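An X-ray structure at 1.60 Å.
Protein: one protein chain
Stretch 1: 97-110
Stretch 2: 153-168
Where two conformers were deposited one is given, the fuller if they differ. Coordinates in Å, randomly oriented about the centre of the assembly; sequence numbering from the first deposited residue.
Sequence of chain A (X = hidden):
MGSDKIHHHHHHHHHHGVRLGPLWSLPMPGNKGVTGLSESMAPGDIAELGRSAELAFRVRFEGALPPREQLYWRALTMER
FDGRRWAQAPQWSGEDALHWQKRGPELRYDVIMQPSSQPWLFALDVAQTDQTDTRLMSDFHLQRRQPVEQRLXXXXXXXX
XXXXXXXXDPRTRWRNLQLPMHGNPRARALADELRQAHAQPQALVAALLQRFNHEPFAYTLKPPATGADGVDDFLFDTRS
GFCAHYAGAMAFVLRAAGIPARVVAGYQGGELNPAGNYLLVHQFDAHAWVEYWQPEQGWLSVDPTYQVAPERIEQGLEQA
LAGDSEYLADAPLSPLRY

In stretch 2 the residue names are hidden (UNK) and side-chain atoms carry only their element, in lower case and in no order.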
# COMPACT_ATOMS: atom_id res chain seq x y z
N ALA A 97 15.57 15.51 -6.64
CA ALA A 97 15.09 16.41 -5.58
C ALA A 97 13.67 16.93 -5.87
O ALA A 97 12.94 17.26 -4.92
CB ALA A 97 16.06 17.55 -5.41
N LEU A 98 13.26 17.01 -7.14
CA LEU A 98 11.84 17.32 -7.46
C LEU A 98 10.95 16.15 -7.02
O LEU A 98 9.76 16.30 -6.71
CB LEU A 98 11.68 17.60 -8.96
CG LEU A 98 11.83 16.40 -9.88
CD1 LEU A 98 10.50 15.71 -10.13
CD2 LEU A 98 12.47 16.82 -11.20
N HIS A 99 11.53 14.95 -6.98
CA HIS A 99 10.76 13.88 -6.57
C HIS A 99 10.55 13.96 -5.06
O HIS A 99 9.44 13.83 -4.65
CB HIS A 99 11.22 12.55 -7.17
CG HIS A 99 10.31 12.10 -8.26
ND1 HIS A 99 9.07 11.45 -8.00
CD2 HIS A 99 10.39 12.27 -9.60
CE1 HIS A 99 8.47 11.25 -9.16
NE2 HIS A 99 9.27 11.74 -10.16
N TRP A 100 11.60 14.17 -4.24
CA TRP A 100 11.48 14.01 -2.80
C TRP A 100 12.63 14.70 -2.05
O TRP A 100 13.63 15.00 -2.63
CB TRP A 100 11.38 12.54 -2.40
CG TRP A 100 12.62 11.72 -2.59
CD1 TRP A 100 13.17 11.32 -3.78
CD2 TRP A 100 13.46 11.16 -1.57
NE1 TRP A 100 14.27 10.56 -3.55
CE2 TRP A 100 14.49 10.45 -2.21
CE3 TRP A 100 13.45 11.19 -0.18
CZ2 TRP A 100 15.48 9.77 -1.51
CZ3 TRP A 100 14.42 10.50 0.52
CH2 TRP A 100 15.43 9.82 -0.15
N GLN A 101 12.41 14.91 -0.76
CA GLN A 101 13.33 15.58 0.13
C GLN A 101 13.39 14.79 1.43
O GLN A 101 12.41 14.57 2.11
CB GLN A 101 12.84 17.01 0.38
CG GLN A 101 13.66 17.81 1.40
CD GLN A 101 12.88 19.01 1.92
OE1 GLN A 101 12.55 19.10 3.10
NE2 GLN A 101 12.52 19.91 1.02
N LYS A 102 14.59 14.40 1.81
CA LYS A 102 14.84 13.86 3.08
C LYS A 102 14.52 14.83 4.20
O LYS A 102 14.89 15.97 4.16
CB LYS A 102 16.33 13.55 3.20
CG LYS A 102 16.79 12.45 2.29
CD LYS A 102 18.25 12.17 2.38
CE LYS A 102 18.62 11.11 1.37
NZ LYS A 102 20.08 10.82 1.39
N ARG A 103 13.76 14.32 5.17
CA ARG A 103 13.62 14.96 6.44
C ARG A 103 13.25 13.89 7.46
O ARG A 103 12.87 12.75 7.13
CB ARG A 103 12.64 16.13 6.34
CG ARG A 103 11.19 15.76 6.54
CD ARG A 103 10.21 16.79 6.03
NE ARG A 103 8.95 16.11 5.73
CZ ARG A 103 7.87 16.65 5.17
NH1 ARG A 103 7.77 17.97 4.98
NH2 ARG A 103 6.86 15.86 4.82
N GLY A 104 13.49 14.21 8.73
CA GLY A 104 13.19 13.31 9.80
C GLY A 104 14.25 12.21 9.95
O GLY A 104 15.32 12.23 9.37
N PRO A 105 13.97 11.23 10.81
CA PRO A 105 14.99 10.24 11.16
C PRO A 105 15.28 9.30 9.98
O PRO A 105 14.39 9.05 9.18
CB PRO A 105 14.37 9.52 12.36
CG PRO A 105 12.89 9.73 12.23
CD PRO A 105 12.68 11.02 11.47
N GLU A 106 16.53 8.85 9.88
CA GLU A 106 16.98 7.82 8.93
C GLU A 106 16.95 6.49 9.68
O GLU A 106 17.56 6.37 10.73
CB GLU A 106 18.37 8.13 8.41
CG GLU A 106 18.94 7.13 7.42
CD GLU A 106 20.40 7.37 7.06
OE1 GLU A 106 20.92 8.40 7.48
OE2 GLU A 106 21.02 6.55 6.35
N LEU A 107 16.26 5.48 9.12
CA LEU A 107 16.22 4.13 9.71
C LEU A 107 17.11 3.26 8.82
O LEU A 107 16.99 3.24 7.61
CB LEU A 107 14.81 3.54 9.73
CG LEU A 107 13.74 4.29 10.51
CD1 LEU A 107 12.40 3.57 10.44
CD2 LEU A 107 14.16 4.47 11.95
N ARG A 108 18.04 2.53 9.44
CA ARG A 108 19.01 1.72 8.75
C ARG A 108 18.82 0.25 9.13
O ARG A 108 18.64 -0.12 10.31
CB ARG A 108 20.45 2.14 9.09
CG ARG A 108 20.80 3.54 8.61
CD ARG A 108 22.30 3.80 8.80
NE ARG A 108 22.77 5.01 8.11
CZ ARG A 108 23.21 6.11 8.73
NH1 ARG A 108 23.35 6.14 10.04
NH2 ARG A 108 23.52 7.19 8.02
N TYR A 109 18.77 -0.61 8.11
CA TYR A 109 18.49 -1.98 8.34
C TYR A 109 18.99 -2.82 7.17
O TYR A 109 19.16 -2.33 6.08
CB TYR A 109 17.00 -2.23 8.64
CG TYR A 109 16.03 -1.63 7.62
CD1 TYR A 109 15.67 -0.31 7.68
CD2 TYR A 109 15.53 -2.39 6.55
CE1 TYR A 109 14.83 0.27 6.73
CE2 TYR A 109 14.63 -1.84 5.63
CZ TYR A 109 14.30 -0.50 5.71
OH TYR A 109 13.43 0.06 4.80
N ASP A 110 19.17 -4.12 7.43
CA ASP A 110 19.53 -5.04 6.41
C ASP A 110 18.37 -6.02 6.17
O ASP A 110 17.64 -6.37 7.10
CB ASP A 110 20.75 -5.83 6.84
CG ASP A 110 21.98 -4.97 7.04
OD1 ASP A 110 22.04 -3.88 6.40
OD2 ASP A 110 22.85 -5.46 7.77
N UNK A 153 20.66 -10.51 -0.19
CA UNK A 153 20.93 -9.61 0.96
C UNK A 153 21.10 -8.19 0.43
O UNK A 153 21.78 -7.92 -0.57
c UNK A 153 22.61 -9.25 2.82
c UNK A 153 23.31 -8.08 2.63
c UNK A 153 22.22 -10.08 1.64
c UNK A 153 23.38 -7.74 4.97
c UNK A 153 23.68 -7.32 3.72
c UNK A 153 22.36 -9.70 4.09
c UNK A 153 22.80 -8.96 5.18
N UNK A 154 20.51 -7.21 1.12
CA UNK A 154 20.70 -5.84 0.76
C UNK A 154 20.55 -4.95 1.98
O UNK A 154 19.94 -5.33 2.98
c UNK A 154 17.63 -6.66 -0.45
c UNK A 154 18.29 -5.50 -0.14
c UNK A 154 16.15 -4.51 0.44
c UNK A 154 16.27 -6.79 -0.23
c UNK A 154 17.52 -4.41 0.26
c UNK A 154 19.77 -5.38 -0.37
o UNK A 154 14.15 -5.88 0.32
c UNK A 154 15.50 -5.69 0.15
N UNK A 155 21.19 -3.79 1.89
CA UNK A 155 21.24 -2.80 2.95
C UNK A 155 20.37 -1.63 2.57
O UNK A 155 20.38 -1.21 1.43
n UNK A 155 24.89 -1.61 7.15
c UNK A 155 22.68 -2.39 3.22
c UNK A 155 25.00 -3.15 3.84
c UNK A 155 23.62 -3.57 3.37
n UNK A 155 25.35 -3.78 6.57
c UNK A 155 25.04 -2.54 6.22
n UNK A 155 24.88 -2.21 4.95
N UNK A 156 19.64 -1.10 3.53
CA UNK A 156 18.65 -0.04 3.29
C UNK A 156 18.83 1.10 4.29
O UNK A 156 19.05 0.84 5.48
c UNK A 156 16.19 0.47 3.01
c UNK A 156 17.05 -1.88 2.58
c UNK A 156 17.22 -0.59 3.40
N UNK A 157 18.54 2.32 3.81
CA UNK A 157 18.24 3.48 4.60
C UNK A 157 16.86 4.00 4.16
O UNK A 157 16.67 4.20 2.97
c UNK A 157 19.27 4.58 4.40
o UNK A 157 20.50 4.22 5.01
N UNK A 158 15.99 4.25 5.12
CA UNK A 158 14.64 4.81 4.83
C UNK A 158 14.44 6.10 5.64
O UNK A 158 14.78 6.17 6.81
c UNK A 158 13.61 3.79 5.19
o UNK A 158 13.64 2.67 4.31
N UNK A 159 13.66 7.01 5.04
CA UNK A 159 13.21 8.25 5.65
C UNK A 159 11.69 8.29 5.64
O UNK A 159 11.09 8.75 4.65
c UNK A 159 15.74 10.60 5.92
c UNK A 159 18.76 9.18 4.56
c UNK A 159 15.20 9.68 5.06
c UNK A 159 13.75 9.42 4.83
c UNK A 159 17.49 9.59 4.97
c UNK A 159 16.31 9.02 4.43
n UNK A 159 17.11 10.51 5.91
c UNK A 159 17.71 7.63 3.04
c UNK A 159 16.44 8.05 3.43
c UNK A 159 18.85 8.17 3.62
N UNK A 160 11.04 7.76 6.67
CA UNK A 160 9.59 7.62 6.67
C UNK A 160 8.87 8.98 6.60
O UNK A 160 7.72 9.03 6.17
c UNK A 160 11.66 7.07 7.82
c UNK A 160 10.55 6.12 8.25
c UNK A 160 9.30 6.93 7.99
N UNK A 161 9.55 10.03 7.07
CA UNK A 161 8.96 11.42 7.09
C UNK A 161 9.34 12.23 5.86
O UNK A 161 9.05 13.43 5.80
c UNK A 161 8.84 11.45 9.60
n UNK A 161 8.95 11.46 11.98
c UNK A 161 9.18 12.16 10.89
o UNK A 161 9.63 13.30 10.91
c UNK A 161 9.40 12.13 8.38
N UNK A 162 9.97 11.60 4.85
CA UNK A 162 10.39 12.31 3.66
C UNK A 162 9.19 13.00 3.01
O UNK A 162 8.07 12.51 3.08
c UNK A 162 11.03 11.38 2.66
N UNK A 163 9.42 14.21 2.47
CA UNK A 163 8.39 14.90 1.67
C UNK A 163 8.43 14.33 0.26
O UNK A 163 9.46 14.29 -0.38
c UNK A 163 8.34 18.75 0.96
c UNK A 163 7.81 17.31 0.89
c UNK A 163 6.40 17.25 1.44
c UNK A 163 8.73 16.40 1.68
N UNK A 164 7.28 13.87 -0.20
CA UNK A 164 7.18 13.24 -1.49
C UNK A 164 6.38 13.99 -2.53
O UNK A 164 5.18 14.15 -2.41
c UNK A 164 6.81 9.60 -0.30
c UNK A 164 7.25 11.04 -0.24
n UNK A 164 3.53 8.48 0.85
n UNK A 164 5.60 9.38 0.49
c UNK A 164 6.60 11.84 -1.34
c UNK A 164 4.60 8.63 0.09
n UNK A 164 4.68 8.04 -1.09
N UNK A 165 7.08 14.43 -3.57
CA UNK A 165 6.48 15.09 -4.70
C UNK A 165 5.55 16.24 -4.27
O UNK A 165 4.37 16.26 -4.60
o UNK A 165 4.65 12.28 -7.59
o UNK A 165 5.32 13.68 -9.16
c UNK A 165 6.08 14.14 -7.00
c UNK A 165 5.75 14.06 -5.56
c UNK A 165 5.29 13.30 -7.98
N UNK A 166 6.08 17.27 -3.60
CA UNK A 166 5.28 18.41 -3.20
C UNK A 166 4.67 19.11 -4.43
O UNK A 166 3.60 19.66 -4.31
o UNK A 166 7.18 19.82 -3.07
c UNK A 166 6.07 19.38 -2.34
N UNK A 167 5.39 19.10 -5.57
CA UNK A 167 4.88 19.46 -6.90
C UNK A 167 4.80 18.21 -7.77
O UNK A 167 5.76 17.50 -7.87
c UNK A 167 5.79 20.46 -7.60
o UNK A 167 5.69 21.66 -6.91
N UNK A 168 3.63 17.92 -8.29
CA UNK A 168 3.36 16.62 -8.95
C UNK A 168 3.52 16.82 -10.46
O UNK A 168 3.07 17.82 -11.04
c UNK A 168 1.87 14.58 -8.86
c UNK A 168 0.84 16.90 -9.01
c UNK A 168 2.01 16.06 -8.49
c UNK A 168 0.55 13.98 -8.43
O HOH W 1 8.15 18.11 -6.36
O HOH W 2 12.26 10.31 8.08
O HOH W 3 5.64 13.49 3.95

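Position 153 has seven side-chain carbons, one leading into a six-membered ring with no heteroatom: Phe153. Its CZ lies 3.6 Å from Asp110 OD2, a peripheral contact for an exposed ring. At 154 the same carbon skeleton carries one oxygen, so the residue is Tyr154. Its CB points away from stretch 1, and its hydroxyl is hydrogen-bonded elsewhere in the structure; toward stretch 1 it offers backbone, its O 3.5 Å from Asp110 CA.

Position 155 has three carbons, a nitrogen, then a carbon bearing two more nitrogens, which defines Arg155. NH1 stands 3.2 Å from Asp110 OD2, a salt bridge resting on charge alone because the oxygen lies well out of the guanidinium plane. At 156 one carbon forks into two: Val156. Its CB sits 3.9 Å from the centroid of the Tyr109 ring, over the face, where a compact branched side chain packs well.

Position 157 is one carbon and one oxygen, Ser157; the short hydroxyl donates from OG to Glu106 OE2 at 2.7 Å. The same two atoms at 158 make Ser158, on the other face of the sheet. Its OG accepts from Tyr109 OH at 2.7 Å, so a small polar side chain meets the rim of the ring that Val156 covers.

Position 159 carries fused five- and six-membered rings of eight carbons and one nitrogen, which only tryptophan supplies: Trp159. Its broad plate is sandwiched, with Lys102 CE 3.8 Å from the centroid of its six-membered ring on one face and Glu106 CG 4.0 Å from that centroid on the opposite face. At 160 three carbons close onto the backbone N, giving Pro160; CG touches Leu107 CD1 at 3.8 Å, and its phi of -63° suits the second place of a type I turn.

Position 161 has three carbons, the last carrying one oxygen and one nitrogen: Gln161. Its OE1 lies 3.7 Å from Gly104 CA, where a CB would clash, while its backbone O accepts from Arg103 NE at 2.7 Å. A single carbon at 162 is Ala162, small enough for its CB to rest 3.7 Å from Trp100 CE3 at the indole edge; its N closes the turn on Trp159 O at 3.1 Å.

Position 163, four carbons forked at the second, is Leu163, whose CB covers one face of the Arg103 guanidinium, 3.6 Å from CZ. Position 164 repeats the guanidinium pattern: Arg164, buried, its terminal nitrogens bonded elsewhere. At 165 three carbons end in two oxygens, Glu165; CD approaches His99 CE1 at 4.0 Å, and N donates to His99 O at 2.7 Å. Positions 166 and 167, each one carbon and one oxygen, are Ser166 and Ser167; water 1 joins Ser167 N to Leu98 O. Position 168, four carbons forked at the first, is Ile168, out of contact.

The contact is two antiparallel ladders whose register shifts by one across the intervening loops. Backbone hydrogen bonds align the strands, and Trp159, clasped by Lys102 and Glu106, fills the space between ladders.

Stretch 2 153-168: FYRVSSWPQALRESSI
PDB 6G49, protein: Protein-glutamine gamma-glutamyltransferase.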